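Local atomic coordinates of transcriptional activator PlcR protein (Bacillus thuringiensis, PDB entry 3U3W), a protein that activates transcription of virulence genes as a quorum-sensing regulator, binding DNA through a helix-turn-helix domain in response to the signal peptide PapR. Residues A[111-116]-A[139-144]; A[210-215]-A[246-251]. One frame throughout, in Å; residues are numbered along the deposited sequence. Where two conformers were deposited one is given.

Contact 1: A[111-116]-A[139-144]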
ATOM      1  N   PHE A 111      -7.967  -1.994 -18.926  1.00 44.59           N
ATOM      2  CA  PHE A 111      -6.632  -2.546 -19.168  1.00 36.81           C
ATOM      3  C   PHE A 111      -6.082  -2.011 -20.495  1.00 38.18           C
ATOM      4  O   PHE A 111      -4.898  -1.690 -20.589  1.00 31.57           O
ATOM      5  CB  PHE A 111      -6.619  -4.085 -19.130  1.00 29.56           C
ATOM      6  CG  PHE A 111      -5.223  -4.696 -19.216  1.00 28.95           C
ATOM      7  CD1 PHE A 111      -4.250  -4.394 -18.270  1.00 30.32           C
ATOM      8  CD2 PHE A 111      -4.895  -5.587 -20.232  1.00 29.53           C
ATOM      9  CE1 PHE A 111      -2.966  -4.964 -18.340  1.00 26.64           C
ATOM     10  CE2 PHE A 111      -3.615  -6.158 -20.311  1.00 26.52           C
ATOM     11  CZ  PHE A 111      -2.656  -5.843 -19.364  1.00 33.68           C
ATOM     12  N   GLN A 112      -6.932  -1.903 -21.514  0.52 36.85           N
ATOM     13  CA  GLN A 112      -6.488  -1.346 -22.790  0.52 42.75           C
ATOM     14  C   GLN A 112      -6.032   0.099 -22.602  0.52 37.67           C
ATOM     15  O   GLN A 112      -5.017   0.507 -23.164  0.52 37.30           O
ATOM     16  CB  GLN A 112      -7.571  -1.452 -23.873  0.52 38.19           C
ATOM     17  CG  GLN A 112      -7.950  -2.889 -24.241  0.52 47.88           C
ATOM     18  CD  GLN A 112      -7.398  -3.344 -25.590  0.52 52.22           C
ATOM     19  OE1 GLN A 112      -6.323  -3.939 -25.667  0.52 54.21           O
ATOM     20  NE2 GLN A 112      -8.149  -3.081 -26.658  0.52 51.79           N
ATOM     21  N   GLN A 113      -6.768   0.863 -21.799  1.00 35.34           N
ATOM     22  CA  GLN A 113      -6.383   2.238 -21.512  1.00 35.13           C
ATOM     23  C   GLN A 113      -5.027   2.332 -20.823  1.00 35.93           C
ATOM     24  O   GLN A 113      -4.219   3.202 -21.147  1.00 29.78           O
ATOM     25  CB  GLN A 113      -7.438   2.930 -20.673  1.00 32.99           C
ATOM     26  CG  GLN A 113      -7.240   4.419 -20.611  1.00 33.70           C
ATOM     27  CD  GLN A 113      -8.079   5.037 -19.537  1.00 38.29           C
ATOM     28  OE1 GLN A 113      -8.033   4.598 -18.398  1.00 40.56           O
ATOM     29  NE2 GLN A 113      -8.873   6.046 -19.888  1.00 40.43           N
ATOM     30  N   PHE A 114      -4.785   1.432 -19.877  1.00 32.40           N
ATOM     31  CA  PHE A 114      -3.501   1.366 -19.207  1.00 22.66           C
ATOM     32  C   PHE A 114      -2.360   1.082 -20.209  1.00 29.91           C
ATOM     33  O   PHE A 114      -1.321   1.738 -20.183  1.00 28.59           O
ATOM     34  CB  PHE A 114      -3.523   0.292 -18.109  1.00 28.49           C
ATOM     35  CG  PHE A 114      -2.168  -0.012 -17.557  1.00 17.49           C
ATOM     36  CD1 PHE A 114      -1.655   0.733 -16.510  1.00 25.37           C
ATOM     37  CD2 PHE A 114      -1.378  -0.989 -18.133  1.00 23.24           C
ATOM     38  CE1 PHE A 114      -0.392   0.475 -16.016  1.00 31.59           C
ATOM     39  CE2 PHE A 114      -0.109  -1.256 -17.651  1.00 27.48           C
ATOM     40  CZ  PHE A 114       0.391  -0.522 -16.593  1.00 33.00           C
ATOM     41  N   LEU A 115      -2.557   0.106 -21.093  1.00 36.78           N
ATOM     42  CA  LEU A 115      -1.559  -0.213 -22.124  1.00 34.84           C
ATOM     43  C   LEU A 115      -1.239   0.987 -23.034  1.00 29.43           C
ATOM     44  O   LEU A 115      -0.077   1.307 -23.280  1.00 29.22           O
ATOM     45  CB  LEU A 115      -2.035  -1.386 -22.978  1.00 34.28           C
ATOM     46  CG  LEU A 115      -2.351  -2.723 -22.301  1.00 38.69           C
ATOM     47  CD1 LEU A 115      -3.074  -3.621 -23.294  1.00 28.88           C
ATOM     48  CD2 LEU A 115      -1.091  -3.397 -21.720  1.00 28.06           C
ATOM     49  N   GLN A 116      -2.289   1.630 -23.529  1.00 20.00           N
ATOM     50  CA  GLN A 116      -2.164   2.781 -24.416  1.00 38.28           C
ATOM     51  C   GLN A 116      -1.458   3.961 -23.749  1.00 37.12           C
ATOM     52  O   GLN A 116      -0.529   4.529 -24.326  1.00 31.49           O
ATOM     53  CB  GLN A 116      -3.542   3.202 -24.949  1.00 30.78           C
ATOM     54  CG  GLN A 116      -4.191   2.136 -25.835  1.00 45.86           C
ATOM     55  CD  GLN A 116      -5.361   2.659 -26.650  1.00 57.32           C
ATOM     56  OE1 GLN A 116      -6.423   2.977 -26.106  1.00 68.18           O
ATOM     57  NE2 GLN A 116      -5.173   2.751 -27.965  1.00 66.81           N
ATOM     58  N   LYS A 139      -5.014  12.974 -23.925  1.00 32.73           N
ATOM     59  CA  LYS A 139      -6.278  13.660 -23.685  1.00 32.96           C
ATOM     60  C   LYS A 139      -7.474  12.851 -24.185  1.00 32.13           C
ATOM     61  O   LYS A 139      -8.566  12.937 -23.631  1.00 45.93           O
ATOM     62  CB  LYS A 139      -6.266  15.072 -24.295  1.00 33.83           C
ATOM     63  CG  LYS A 139      -5.498  16.075 -23.443  1.00 36.52           C
ATOM     64  CD  LYS A 139      -5.436  17.461 -24.063  1.00 36.24           C
ATOM     65  CE  LYS A 139      -5.048  18.483 -22.996  1.00 45.44           C
ATOM     66  NZ  LYS A 139      -4.695  19.819 -23.535  1.00 41.36           N
ATOM     67  N   LYS A 140      -7.258  12.050 -25.218  1.00 34.58           N
ATOM     68  CA  LYS A 140      -8.332  11.256 -25.800  1.00 41.07           C
ATOM     69  C   LYS A 140      -8.700  10.085 -24.898  1.00 38.08           C
ATOM     70  O   LYS A 140      -9.867   9.729 -24.786  1.00 48.53           O
ATOM     71  CB  LYS A 140      -7.962  10.794 -27.219  1.00 38.13           C
ATOM     72  CG  LYS A 140      -8.303  11.829 -28.305  1.00 46.81           C
ATOM     73  CD  LYS A 140      -7.642  11.519 -29.663  1.00 54.47           C
ATOM     74  CE  LYS A 140      -7.807  10.053 -30.071  1.00 75.40           C
ATOM     75  NZ  LYS A 140      -7.162   9.757 -31.393  1.00 83.64           N
ATOM     76  N   LEU A 141      -7.702   9.494 -24.251  1.00 41.60           N
ATOM     77  CA  LEU A 141      -7.952   8.500 -23.209  1.00 37.12           C
ATOM     78  C   LEU A 141      -8.797   9.111 -22.092  1.00 33.07           C
ATOM     79  O   LEU A 141      -9.709   8.473 -21.584  1.00 44.51           O
ATOM     80  CB  LEU A 141      -6.639   7.961 -22.639  1.00 25.27           C
ATOM     81  CG  LEU A 141      -5.645   7.349 -23.622  1.00 28.64           C
ATOM     82  CD1 LEU A 141      -4.399   6.786 -22.898  1.00 28.00           C
ATOM     83  CD2 LEU A 141      -6.318   6.281 -24.466  1.00 20.39           C
ATOM     84  N   LEU A 142      -8.504  10.348 -21.708  1.00 30.86           N
ATOM     85  CA  LEU A 142      -9.317  11.024 -20.689  1.00 37.54           C
ATOM     86  C   LEU A 142     -10.737  11.193 -21.163  1.00 45.49           C
ATOM     87  O   LEU A 142     -11.677  10.962 -20.413  1.00 48.37           O
ATOM     88  CB  LEU A 142      -8.771  12.408 -20.349  1.00 25.69           C
ATOM     89  CG  LEU A 142      -7.364  12.459 -19.766  1.00 44.56           C
ATOM     90  CD1 LEU A 142      -7.087  13.858 -19.277  1.00 28.34           C
ATOM     91  CD2 LEU A 142      -7.193  11.435 -18.639  1.00 31.06           C
ATOM     92  N   ASN A 143     -10.884  11.626 -22.414  1.00 61.43           N
ATOM     93  CA  ASN A 143     -12.206  11.899 -22.974  1.00 55.31           C
ATOM     94  C   ASN A 143     -13.040  10.627 -23.077  1.00 61.21           C
ATOM     95  O   ASN A 143     -14.245  10.700 -23.316  1.00 56.84           O
ATOM     96  CB  ASN A 143     -12.113  12.608 -24.329  1.00 58.39           C
ATOM     97  CG  ASN A 143     -11.344  13.930 -24.258  1.00 64.70           C
ATOM     98  OD1 ASN A 143     -11.409  14.658 -23.261  1.00 57.59           O
ATOM     99  ND2 ASN A 143     -10.604  14.237 -25.323  1.00 74.63           N
ATOM    100  N   GLN A 144     -12.399   9.470 -22.882  1.00 51.01           N
ATOM    101  CA  GLN A 144     -13.122   8.205 -22.720  1.00 51.57           C
ATOM    102  C   GLN A 144     -14.027   8.238 -21.494  1.00 48.92           C
ATOM    103  O   GLN A 144     -15.023   7.522 -21.443  1.00 52.87           O
ATOM    104  CB  GLN A 144     -12.169   7.011 -22.584  1.00 48.73           C
ATOM    105  CG  GLN A 144     -11.425   6.631 -23.846  1.00 42.50           C
ATOM    106  CD  GLN A 144     -10.679   5.316 -23.705  1.00 49.89           C
ATOM    107  OE1 GLN A 144      -9.460   5.298 -23.537  1.00 52.31           O
ATOM    108  NE2 GLN A 144     -11.410   4.206 -23.770  1.00 52.28           N
TER
HETATM  109  O   HOH W   1      -8.340   2.869 -24.105  1.00 50.33           O

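Contact 2: A[210-215]-A[246-251]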
ATOM      1  N   SER A 210      11.916  29.017 -12.154  1.00 36.51           N
ATOM      2  CA  SER A 210      12.696  29.868 -11.246  1.00 34.36           C
ATOM      3  C   SER A 210      12.003  30.169  -9.916  1.00 31.03           C
ATOM      4  O   SER A 210      12.436  31.059  -9.188  1.00 43.32           O
ATOM      5  CB  SER A 210      13.064  31.194 -11.933  1.00 39.40           C
ATOM      6  OG  SER A 210      13.773  30.978 -13.133  1.00 42.50           O
ATOM      7  N   ARG A 211      10.919  29.467  -9.609  1.00 35.81           N
ATOM      8  CA  ARG A 211      10.235  29.635  -8.322  1.00 29.97           C
ATOM      9  C   ARG A 211      10.837  28.723  -7.255  1.00 27.77           C
ATOM     10  O   ARG A 211      10.241  27.730  -6.855  1.00 33.08           O
ATOM     11  CB  ARG A 211       8.750  29.344  -8.476  1.00 27.91           C
ATOM     12  CG  ARG A 211       8.159  30.062  -9.644  1.00 32.79           C
ATOM     13  CD  ARG A 211       6.671  29.845  -9.743  1.00 33.64           C
ATOM     14  NE  ARG A 211       6.190  30.462 -10.970  1.00 51.70           N
ATOM     15  CZ  ARG A 211       5.661  31.680 -11.031  1.00 52.57           C
ATOM     16  NH1 ARG A 211       5.508  32.407  -9.924  1.00 37.81           N
ATOM     17  NH2 ARG A 211       5.274  32.161 -12.202  1.00 33.17           N
ATOM     18  N   TYR A 212      12.020  29.086  -6.790  1.00 32.49           N
ATOM     19  CA  TYR A 212      12.843  28.199  -5.990  1.00 25.11           C
ATOM     20  C   TYR A 212      12.249  27.894  -4.639  1.00 34.28           C
ATOM     21  O   TYR A 212      12.240  26.740  -4.198  1.00 37.86           O
ATOM     22  CB  TYR A 212      14.237  28.789  -5.880  1.00 35.69           C
ATOM     23  CG  TYR A 212      14.871  28.906  -7.249  1.00 39.90           C
ATOM     24  CD1 TYR A 212      14.914  27.800  -8.112  1.00 27.84           C
ATOM     25  CD2 TYR A 212      15.379  30.120  -7.707  1.00 32.91           C
ATOM     26  CE1 TYR A 212      15.486  27.887  -9.363  1.00 35.53           C
ATOM     27  CE2 TYR A 212      15.957  30.219  -8.969  1.00 21.48           C
ATOM     28  CZ  TYR A 212      16.001  29.110  -9.797  1.00 40.39           C
ATOM     29  OH  TYR A 212      16.558  29.213 -11.054  1.00 42.67           O
ATOM     30  N   GLU A 213      11.720  28.929  -4.002  1.00 30.09           N
ATOM     31  CA  GLU A 213      11.104  28.794  -2.704  1.00 33.18           C
ATOM     32  C   GLU A 213       9.883  27.878  -2.743  1.00 31.28           C
ATOM     33  O   GLU A 213       9.692  27.045  -1.853  1.00 31.50           O
ATOM     34  CB  GLU A 213      10.735  30.177  -2.161  1.00 40.95           C
ATOM     35  CG  GLU A 213       9.889  30.149  -0.899  1.00 45.92           C
ATOM     36  CD  GLU A 213       9.872  31.491  -0.171  1.00 66.12           C
ATOM     37  OE1 GLU A 213      10.205  32.529  -0.798  1.00 69.67           O
ATOM     38  OE2 GLU A 213       9.524  31.498   1.033  1.00 52.98           O
ATOM     39  N   GLU A 214       9.043  28.037  -3.757  1.00 25.40           N
ATOM     40  CA  GLU A 214       7.857  27.190  -3.849  1.00 36.95           C
ATOM     41  C   GLU A 214       8.236  25.743  -4.177  1.00 35.87           C
ATOM     42  O   GLU A 214       7.566  24.799  -3.754  1.00 34.09           O
ATOM     43  CB  GLU A 214       6.867  27.730  -4.882  1.00 21.57           C
ATOM     44  CG  GLU A 214       5.900  28.752  -4.310  1.00 42.91           C
ATOM     45  CD  GLU A 214       5.252  29.624  -5.387  1.00 49.57           C
ATOM     46  OE1 GLU A 214       4.121  29.319  -5.819  1.00 51.19           O
ATOM     47  OE2 GLU A 214       5.884  30.613  -5.806  1.00 41.98           O
ATOM     48  N   SER A 215       9.311  25.584  -4.943  1.00 38.53           N
ATOM     49  CA  SER A 215       9.793  24.272  -5.319  1.00 26.77           C
ATOM     50  C   SER A 215      10.217  23.539  -4.044  1.00 32.02           C
ATOM     51  O   SER A 215       9.823  22.397  -3.815  1.00 29.60           O
ATOM     52  CB  SER A 215      10.971  24.399  -6.286  1.00 22.90           C
ATOM     53  OG  SER A 215      11.444  23.132  -6.710  1.00 27.51           O
ATOM     54  N   LEU A 246      18.181  24.363  -2.551  1.00 35.40           N
ATOM     55  CA  LEU A 246      19.064  24.921  -1.546  1.00 38.49           C
ATOM     56  C   LEU A 246      20.212  25.697  -2.178  1.00 44.82           C
ATOM     57  O   LEU A 246      20.640  26.718  -1.642  1.00 41.81           O
ATOM     58  CB  LEU A 246      19.604  23.814  -0.635  1.00 29.87           C
ATOM     59  CG  LEU A 246      18.601  23.117   0.307  1.00 38.67           C
ATOM     60  CD1 LEU A 246      19.322  22.221   1.309  1.00 34.01           C
ATOM     61  CD2 LEU A 246      17.729  24.117   1.044  1.00 31.73           C
ATOM     62  N   ARG A 247      20.706  25.211  -3.314  1.00 38.79           N
ATOM     63  CA  ARG A 247      21.789  25.881  -4.028  1.00 51.19           C
ATOM     64  C   ARG A 247      21.320  27.226  -4.597  1.00 45.42           C
ATOM     65  O   ARG A 247      21.985  28.237  -4.433  1.00 54.06           O
ATOM     66  CB  ARG A 247      22.350  24.979  -5.137  1.00 51.32           C
ATOM     67  CG  ARG A 247      23.770  25.312  -5.574  1.00 50.46           C
ATOM     68  CD  ARG A 247      24.484  24.060  -6.105  1.00 72.95           C
ATOM     69  NE  ARG A 247      23.663  23.322  -7.062  1.00 65.35           N
ATOM     70  CZ  ARG A 247      23.592  23.596  -8.364  1.00 78.93           C
ATOM     71  NH1 ARG A 247      24.307  24.591  -8.877  1.00 81.03           N
ATOM     72  NH2 ARG A 247      22.804  22.874  -9.156  1.00 53.37           N
ATOM     73  N   LYS A 248      20.162  27.240  -5.243  1.00 41.52           N
ATOM     74  CA  LYS A 248      19.652  28.474  -5.831  1.00 47.40           C
ATOM     75  C   LYS A 248      19.286  29.493  -4.764  1.00 47.71           C
ATOM     76  O   LYS A 248      19.417  30.703  -4.980  1.00 47.41           O
ATOM     77  CB  LYS A 248      18.442  28.202  -6.729  1.00 43.85           C
ATOM     78  CG  LYS A 248      18.799  27.522  -8.012  1.00 42.18           C
ATOM     79  CD  LYS A 248      19.919  28.278  -8.702  1.00 54.33           C
ATOM     80  CE  LYS A 248      20.523  27.477  -9.842  1.00 65.05           C
ATOM     81  NZ  LYS A 248      19.668  27.502 -11.065  1.00 67.31           N
ATOM     82  N   LEU A 249      18.822  28.999  -3.619  1.00 39.16           N
ATOM     83  CA  LEU A 249      18.377  29.876  -2.544  1.00 44.16           C
ATOM     84  C   LEU A 249      19.552  30.334  -1.672  1.00 47.17           C
ATOM     85  O   LEU A 249      19.361  31.068  -0.711  1.00 40.14           O
ATOM     86  CB  LEU A 249      17.295  29.196  -1.701  1.00 35.93           C
ATOM     87  CG  LEU A 249      15.932  29.057  -2.379  1.00 43.46           C
ATOM     88  CD1 LEU A 249      14.984  28.247  -1.508  1.00 31.87           C
ATOM     89  CD2 LEU A 249      15.327  30.436  -2.712  1.00 34.96           C
ATOM     90  N   GLU A 250      20.760  29.889  -2.013  1.00 38.17           N
ATOM     91  CA  GLU A 250      21.982  30.354  -1.350  1.00 56.21           C
ATOM     92  C   GLU A 250      22.097  29.968   0.126  1.00 51.18           C
ATOM     93  O   GLU A 250      22.568  30.752   0.947  1.00 48.75           O
ATOM     94  CB  GLU A 250      22.147  31.868  -1.526  1.00 48.29           C
ATOM     95  CG  GLU A 250      22.468  32.259  -2.960  1.00 70.93           C
ATOM     96  CD  GLU A 250      22.603  33.755  -3.145  1.00 89.95           C
ATOM     97  OE1 GLU A 250      21.567  34.457  -3.113  1.00 90.75           O
ATOM     98  OE2 GLU A 250      23.748  34.227  -3.318  1.00102.30           O
ATOM     99  N   TYR A 251      21.674  28.753   0.452  1.00 53.51           N
ATOM    100  CA  TYR A 251      21.883  28.197   1.785  1.00 49.98           C
ATOM    101  C   TYR A 251      23.349  27.923   2.015  1.00 50.04           C
ATOM    102  O   TYR A 251      24.158  27.976   1.084  1.00 52.06           O
ATOM    103  CB  TYR A 251      21.120  26.890   1.950  1.00 38.80           C
ATOM    104  CG  TYR A 251      19.668  27.075   2.265  1.00 43.02           C
ATOM    105  CD1 TYR A 251      18.784  27.596   1.319  1.00 36.44           C
ATOM    106  CD2 TYR A 251      19.172  26.730   3.511  1.00 43.70           C
ATOM    107  CE1 TYR A 251      17.445  27.762   1.619  1.00 32.34           C
ATOM    108  CE2 TYR A 251      17.840  26.894   3.819  1.00 45.22           C
ATOM    109  CZ  TYR A 251      16.979  27.404   2.878  1.00 41.09           C
ATOM    110  OH  TYR A 251      15.653  27.552   3.218  1.00 48.05           O
TER

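Contact 1: A[111-116]-A[139-144]
Gln113 and Leu141 meet where helix 109-125 lies against the end of helix 131-143, two successive antiparallel helices of a helical hairpin in the TPR-like regulatory domain of PlcR. Their CA atoms are 6.7 Å apart. The packed part of the contact is built from these two buried residues. Their side chains run past each other in opposite directions, so that Gln113 lies alongside the base of the leucine; Gln113 CG is 4.1 Å from Leu141 CB. Gln113 turns CG away from its own backbone N (chi1 -167°) and runs extended from there, which carries the amide across to the backbone of Leu141, in the C-terminal part of helix 131-143. There NE2 gives a weak hydrogen bond to Leu141 O at 3.1 Å, bent to 126° at the hydrogen. The same carbonyl also accepts a hydrogen bond from the backbone N of Gln144. The other end of the Gln113 amide, OE1, is bonded to Gln153 NE2 on helix 153-167. The amide thus has a partner at each end, the one at Gln153 being the stronger. This probably limits its rotation, and it ties the hairpin to the following helix.

Leu141 points its branches back at helix 109-125. CD1 rests near the backbone, 4.0 Å from Gln113 O, while CD2 reaches the side chain of Gln116, 3.7 Å from its OE1.

The opposite character is found toward Gln116 and Gln144, at the looser, wetter margin. Gln144 OE1 comes only to 3.8 Å from Gln113 NE2, and the two amide planes stand 83° apart. Gln116 and Gln144 are joined through water instead of directly. One water molecule donates to both: to Gln144 OE1 at 2.7 Å and to Gln116 OE1 at 2.8 Å.

Contact 2: A[210-215]-A[246-251]
The first turn of helix 212-228 faces the C-terminal end of helix 235-248, and the backbones come nearest at Tyr212 and Leu249, with CA atoms 6.7 Å apart. Tyr212 and Lys248 carry most of the contact. The lysine lays the root of its side chain over one face of the ring. Its CB sits 3.6 Å from the ring centroid and only 8° off the normal, a CH-pi contact almost over the centre. CG continues toward the phenol end, 3.6 Å from Tyr212 CE1. The lysine chain bends at chi2 (-51°) and again at chi4, which keeps it close to the ring and brings NZ to 3.5 Å from Tyr212 OH. NZ also makes a weak hydrogen bond to the hydroxyl of Tyr207, whose ring meets that of Tyr212 edge-to-face. On the opposite face of the Tyr212 ring lies Ser210 O, 3.4 Å above the plane and toward the rim.

Both segments are helix ends of the TPR-like domain. Ser210 closes the preceding helix 192-208 with a Schellman motif, and Arg211 is the N-cap of the next helix. Glu250, with positive phi, forms a second Schellman motif after helix 235-248.

Leu249 packs at the root of the tyrosine side chain, near the backbone. Its CD2 touches Tyr212 CB at 3.7 Å. Its other methyl, CD1, lies by the backbone of the next residue, 4.1 Å from Glu213 CA. The leucine side chain also touches Leu216, one turn further along helix 212-228.

Both contacts lie in the helical, TPR-like C-terminal domain. Both segments of contact 1 precede those of contact 2 in the chain. Contact 1 joins helices 109-125 and 131-143, and contact 2 joins helices 212-228 and 235-248. Helices 153-167, 171-187 and 192-208 come between these pairs in the sequence. The contact centres are 37 Å apart; with about 19 Å between their nearest atoms, the two are separate. Each fastens a pair of successive helices locally. Contact 1 is nearer the bound DNA, about 25 Å at its nearest atom against about 52 Å for contact 2.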